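Long-range contacts in outer membrane protein Omp121 (Bacteroides thetaiotaomicron, PDB 5FQ8), which binds calcium and, as a TonB-dependent receptor with a plugged beta barrel, probably takes up a substrate across the outer membrane: residues Ala322-Gly327 with Thr968-Ser973; Arg660-Val665 with Leu705-Pro710. All blocks are in the same frame, centred on the assembly; numbering follows the deposited sequence.

Contact 1 of 2, residues Ala322-Gly327 with Thr968-Ser973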
loop_
_atom_site.group_PDB
_atom_site.type_symbol
_atom_site.label_atom_id
_atom_site.label_comp_id
_atom_site.label_asym_id
_atom_site.label_seq_id
_atom_site.Cartn_x
_atom_site.Cartn_y
_atom_site.Cartn_z
ATOM N N ALA B 322 -9.964 6.624 19.653
ATOM C CA ALA B 322 -10.616 7.802 19.092
ATOM C C ALA B 322 -9.508 8.802 18.785
ATOM O O ALA B 322 -9.001 9.497 19.667
ATOM C CB ALA B 322 -11.662 8.355 20.048
ATOM N N THR B 323 -9.130 8.848 17.513
ATOM C CA THR B 323 -7.956 9.575 17.053
ATOM C C THR B 323 -8.019 11.055 17.414
ATOM O O THR B 323 -9.080 11.674 17.353
ATOM C CB THR B 323 -7.849 9.411 15.540
ATOM O OG1 THR B 323 -8.076 8.044 15.180
ATOM C CG2 THR B 323 -6.489 9.859 15.041
ATOM N N THR B 324 -6.874 11.625 17.794
ATOM C CA THR B 324 -6.785 13.044 18.116
ATOM C C THR B 324 -5.985 13.771 17.047
ATOM O O THR B 324 -5.258 13.157 16.259
ATOM C CB THR B 324 -6.128 13.299 19.484
ATOM O OG1 THR B 324 -4.734 12.982 19.427
ATOM C CG2 THR B 324 -6.779 12.495 20.589
ATOM N N GLY B 325 -6.120 15.086 17.035
ATOM C CA GLY B 325 -5.362 15.902 16.108
ATOM C C GLY B 325 -6.095 17.174 15.742
ATOM O O GLY B 325 -7.190 17.457 16.215
ATOM N N GLN B 326 -5.457 17.949 14.867
ATOM C CA GLN B 326 -5.973 19.252 14.492
ATOM C C GLN B 326 -6.923 19.215 13.312
ATOM O O GLN B 326 -7.467 20.259 12.946
ATOM C CB GLN B 326 -4.828 20.199 14.188
ATOM C CG GLN B 326 -3.801 19.670 13.238
ATOM C CD GLN B 326 -2.603 20.577 13.157
ATOM O OE1 GLN B 326 -2.647 21.685 13.653
ATOM N NE2 GLN B 326 -1.526 20.109 12.549
ATOM N N GLY B 327 -7.147 18.059 12.719
ATOM C CA GLY B 327 -7.979 17.965 11.542
ATOM C C GLY B 327 -9.377 17.496 11.865
ATOM O O GLY B 327 -9.997 17.943 12.831
ATOM N N THR B 968 -4.570 18.323 22.087
ATOM C CA THR B 968 -5.965 17.930 22.242
ATOM C C THR B 968 -6.088 16.426 22.416
ATOM O O THR B 968 -6.914 15.764 21.794
ATOM C CB THR B 968 -6.847 18.412 21.095
ATOM O OG1 THR B 968 -6.171 18.248 19.856
ATOM C CG2 THR B 968 -7.182 19.850 21.286
ATOM N N ALA B 969 -5.242 15.888 23.282
ATOM C CA ALA B 969 -5.491 14.577 23.849
ATOM C C ALA B 969 -6.894 14.530 24.419
ATOM O O ALA B 969 -7.459 15.551 24.804
ATOM C CB ALA B 969 -4.480 14.265 24.940
ATOM N N ASN B 970 -7.468 13.340 24.453
ATOM C CA ASN B 970 -8.821 13.217 24.950
ATOM C C ASN B 970 -8.874 13.535 26.443
ATOM O O ASN B 970 -7.896 13.336 27.160
ATOM C CB ASN B 970 -9.337 11.812 24.699
ATOM C CG ASN B 970 -9.416 11.478 23.247
ATOM O OD1 ASN B 970 -9.812 12.290 22.428
ATOM N ND2 ASN B 970 -9.035 10.264 22.913
ATOM N N PRO B 971 -10.002 14.034 26.932
ATOM C CA PRO B 971 -10.112 14.361 28.355
ATOM C C PRO B 971 -9.782 13.168 29.235
ATOM O O PRO B 971 -10.089 12.028 28.896
ATOM C CB PRO B 971 -11.579 14.762 28.503
ATOM C CG PRO B 971 -12.012 15.154 27.175
ATOM C CD PRO B 971 -11.236 14.342 26.203
ATOM N N SER B 972 -9.148 13.440 30.369
ATOM C CA SER B 972 -8.876 12.378 31.321
ATOM C C SER B 972 -10.151 11.996 32.045
ATOM O O SER B 972 -11.132 12.738 32.071
ATOM C CB SER B 972 -7.803 12.786 32.318
ATOM O OG SER B 972 -8.324 13.620 33.330
ATOM N N SER B 973 -10.149 10.808 32.612
ATOM C CA SER B 973 -11.368 10.283 33.191
ATOM C C SER B 973 -11.192 10.010 34.672
ATOM O O SER B 973 -10.083 9.941 35.199
ATOM C CB SER B 973 -11.820 9.002 32.488
ATOM O OG SER B 973 -10.900 7.956 32.713
#
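Two first torsions set this meeting: CG of N970 stands anti to the carbonyl carbon (chi1 -63°), and CG2 of T324 also lies anti to its own carbonyl carbon, leaving OG1 in the crowded position. Loop meets loop in the TonB-dependent receptor barrel, since segment 322-327 comes after strand 306-320, and the loop segment 968-973 leads into strand 973-983. The two side chains cross obliquely, and the T324 methyl packs against the carboxamide, with CG2 3.6 Å from OD1 of N970. ND2 of N970 donates to the backbone O of A322 over 3.3 Å, a bond that is nearly straight (174°) but weak. The stronger partner of that nitrogen is D79 OD1, outside the two segments, so the bond to A322 O is an auxiliary one. T324 turns its hydroxyl to G123 O in a weak bond. All the touching residues are buried, and N970 packs on helix 330-335. The calcium site is close by: the side chain of A322 lies about 4 Å from that of D288, a ligand of the bound ion. Toward T968, the T324 side chain lies against the backbone carbonyl, with CB and CG2 of T324 each 3.5 Å from O of T968.

Contact 2 of 2, residues Arg660-Val665 with Leu705-Pro710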
loop_
_atom_site.group_PDB
_atom_site.type_symbol
_atom_site.label_atom_id
_atom_site.label_comp_id
_atom_site.label_asym_id
_atom_site.label_seq_id
_atom_site.Cartn_x
_atom_site.Cartn_y
_atom_site.Cartn_z
ATOM N N ARG B 660 7.203 0.654 63.846
ATOM C CA ARG B 660 6.090 1.590 63.865
ATOM C C ARG B 660 6.509 2.986 63.460
ATOM O O ARG B 660 5.673 3.888 63.465
ATOM C CB ARG B 660 5.433 1.613 65.247
ATOM C CG ARG B 660 4.728 0.324 65.588
ATOM C CD ARG B 660 3.908 0.460 66.816
ATOM N NE ARG B 660 2.812 1.395 66.645
ATOM C CZ ARG B 660 2.088 1.864 67.651
ATOM N NH1 ARG B 660 2.362 1.480 68.891
ATOM N NH2 ARG B 660 1.101 2.709 67.424
ATOM N N LEU B 661 7.773 3.167 63.093
ATOM C CA LEU B 661 8.283 4.402 62.513
ATOM C C LEU B 661 9.482 4.017 61.665
ATOM O O LEU B 661 10.322 3.230 62.109
ATOM C CB LEU B 661 8.672 5.414 63.590
ATOM C CG LEU B 661 9.256 6.728 63.086
ATOM C CD1 LEU B 661 8.213 7.452 62.284
ATOM C CD2 LEU B 661 9.736 7.585 64.225
ATOM N N SER B 662 9.548 4.547 60.445
ATOM C CA SER B 662 10.529 4.096 59.466
ATOM C C SER B 662 10.731 5.186 58.429
ATOM O O SER B 662 9.755 5.780 57.963
ATOM C CB SER B 662 10.066 2.796 58.801
ATOM O OG SER B 662 10.768 2.550 57.603
ATOM N N PHE B 663 11.989 5.458 58.086
ATOM C CA PHE B 663 12.311 6.457 57.078
ATOM C C PHE B 663 13.493 5.995 56.238
ATOM O O PHE B 663 14.368 5.270 56.709
ATOM C CB PHE B 663 12.638 7.829 57.684
ATOM C CG PHE B 663 14.056 7.959 58.159
ATOM C CD1 PHE B 663 15.051 8.415 57.314
ATOM C CD2 PHE B 663 14.392 7.626 59.455
ATOM C CE1 PHE B 663 16.348 8.517 57.744
ATOM C CE2 PHE B 663 15.684 7.739 59.895
ATOM C CZ PHE B 663 16.667 8.179 59.041
ATOM N N ASP B 664 13.519 6.450 54.989
ATOM C CA ASP B 664 14.578 6.133 54.040
ATOM C C ASP B 664 14.908 7.407 53.287
ATOM O O ASP B 664 13.998 8.092 52.820
ATOM C CB ASP B 664 14.148 5.017 53.077
ATOM C CG ASP B 664 15.275 4.530 52.204
ATOM O OD1 ASP B 664 16.050 3.665 52.636
ATOM O OD2 ASP B 664 15.384 5.005 51.069
ATOM N N VAL B 665 16.196 7.744 53.211
ATOM C CA VAL B 665 16.666 8.944 52.526
ATOM C C VAL B 665 17.827 8.578 51.623
ATOM O O VAL B 665 18.779 7.934 52.064
ATOM C CB VAL B 665 17.111 10.043 53.505
ATOM C CG1 VAL B 665 17.457 11.311 52.741
ATOM C CG2 VAL B 665 16.038 10.314 54.495
ATOM N N LEU B 705 11.590 8.891 52.086
ATOM C CA LEU B 705 10.392 8.145 52.440
ATOM C C LEU B 705 10.235 8.125 53.957
ATOM O O LEU B 705 11.209 7.925 54.682
ATOM C CB LEU B 705 10.466 6.726 51.878
ATOM C CG LEU B 705 9.473 5.641 52.276
ATOM C CD1 LEU B 705 8.100 6.015 51.827
ATOM C CD2 LEU B 705 9.884 4.338 51.665
ATOM N N ILE B 706 9.017 8.363 54.439
ATOM C CA ILE B 706 8.723 8.325 55.873
ATOM C C ILE B 706 7.398 7.618 56.088
ATOM O O ILE B 706 6.389 7.988 55.482
ATOM C CB ILE B 706 8.656 9.730 56.496
ATOM C CG1 ILE B 706 10.021 10.380 56.483
ATOM C CG2 ILE B 706 8.174 9.646 57.908
ATOM C CD1 ILE B 706 9.944 11.836 56.703
ATOM N N SER B 707 7.388 6.616 56.960
ATOM C CA SER B 707 6.162 5.905 57.278
ATOM C C SER B 707 6.161 5.549 58.750
ATOM O O SER B 707 7.210 5.437 59.385
ATOM C CB SER B 707 6.001 4.639 56.440
ATOM O OG SER B 707 7.142 3.816 56.574
ATOM N N GLY B 708 4.959 5.372 59.282
ATOM C CA GLY B 708 4.786 4.976 60.666
ATOM C C GLY B 708 3.371 4.500 60.890
ATOM O O GLY B 708 2.501 4.640 60.029
ATOM N N THR B 709 3.152 3.926 62.066
ATOM C CA THR B 709 1.849 3.389 62.446
ATOM C C THR B 709 1.457 4.026 63.767
ATOM O O THR B 709 1.655 3.436 64.831
ATOM C CB THR B 709 1.882 1.864 62.539
ATOM O OG1 THR B 709 2.555 1.332 61.395
ATOM C CG2 THR B 709 0.487 1.329 62.549
ATOM N N PRO B 710 0.898 5.235 63.732
ATOM C CA PRO B 710 0.613 5.948 64.983
ATOM C C PRO B 710 -0.362 5.244 65.912
ATOM O O PRO B 710 -0.326 5.485 67.124
ATOM C CB PRO B 710 0.041 7.281 64.484
ATOM C CG PRO B 710 -0.424 7.013 63.110
ATOM C CD PRO B 710 0.589 6.066 62.565
#
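At the edge of the R660 guanidinium, close to its plane, sits the carbonyl of T709, gripped side-on by two nitrogens. NE reaches T709 O at 3.0 Å, and NH2 reaches the same T709 O at 2.7 Å, both within the carbonyl plane. P710 O also lies near this edge, but its angle to NH2 is too poor for a bond. The other flat group, the F663 ring, meets L705 O only obliquely; CB of F663 does the packing, 3.8 Å from CG1 of I706. The bend at chi3 (65°) turns the arginine chain back to its acceptor, while the backbone O of R660 receives T709 N from above the carbonyl plane. An alanine here would lack both side-chain donors to T709 O, which would probably leave this end of the strand pair less firmly fixed, with the backbone bond from T709 N remaining.

These contacts belong to antiparallel strands 661-665 and 705-709, whose axes run at 174° and approach to 4.5 Å. S662 with S707 and D664 with L705 are hydrogen-bonded pairs, each joined by two backbone bonds; S707 N to S662 O is the straightest (172°). F663 with I706, between these two, and L661 with G708, beyond S662-S707, are the non-hydrogen-bonded pairs. L661, F663 and I706 project from one face of the sheet, whereas S662, D664, L705 and S707 project from the other, where D664 OD1 forms a salt bridge with R588.

R660 and L661 both oppose F656 in a classic beta bulge at the start of the strand. In the barrel wall, strand 661-680 is flanked here by 643-656, on which L661 and F663 pack, and 697-712 by 716-731, where I706 touches W722 and S707 touches T721.

From the N terminus the chain passes the plug domain and the first barrel strands, then leaves strand 306-320 into residues 322-327 and runs through 640 residues, half of them strand, before 968-973 returns to close contact 1. Contact 2 is nested inside that long loop: 660-665 and 705-710 enclose just 39 residues, mainly strand and without helix, so it joins two antiparallel strands lying close in sequence. The scales therefore differ. Contact 1 ties a loop from the earlier part of the barrel to the one leading into strand 973-983, whereas contact 2 is local strand pairing on the barrel surface. They do not touch: their centres are 41 Å apart and their nearest atoms about 25 Å.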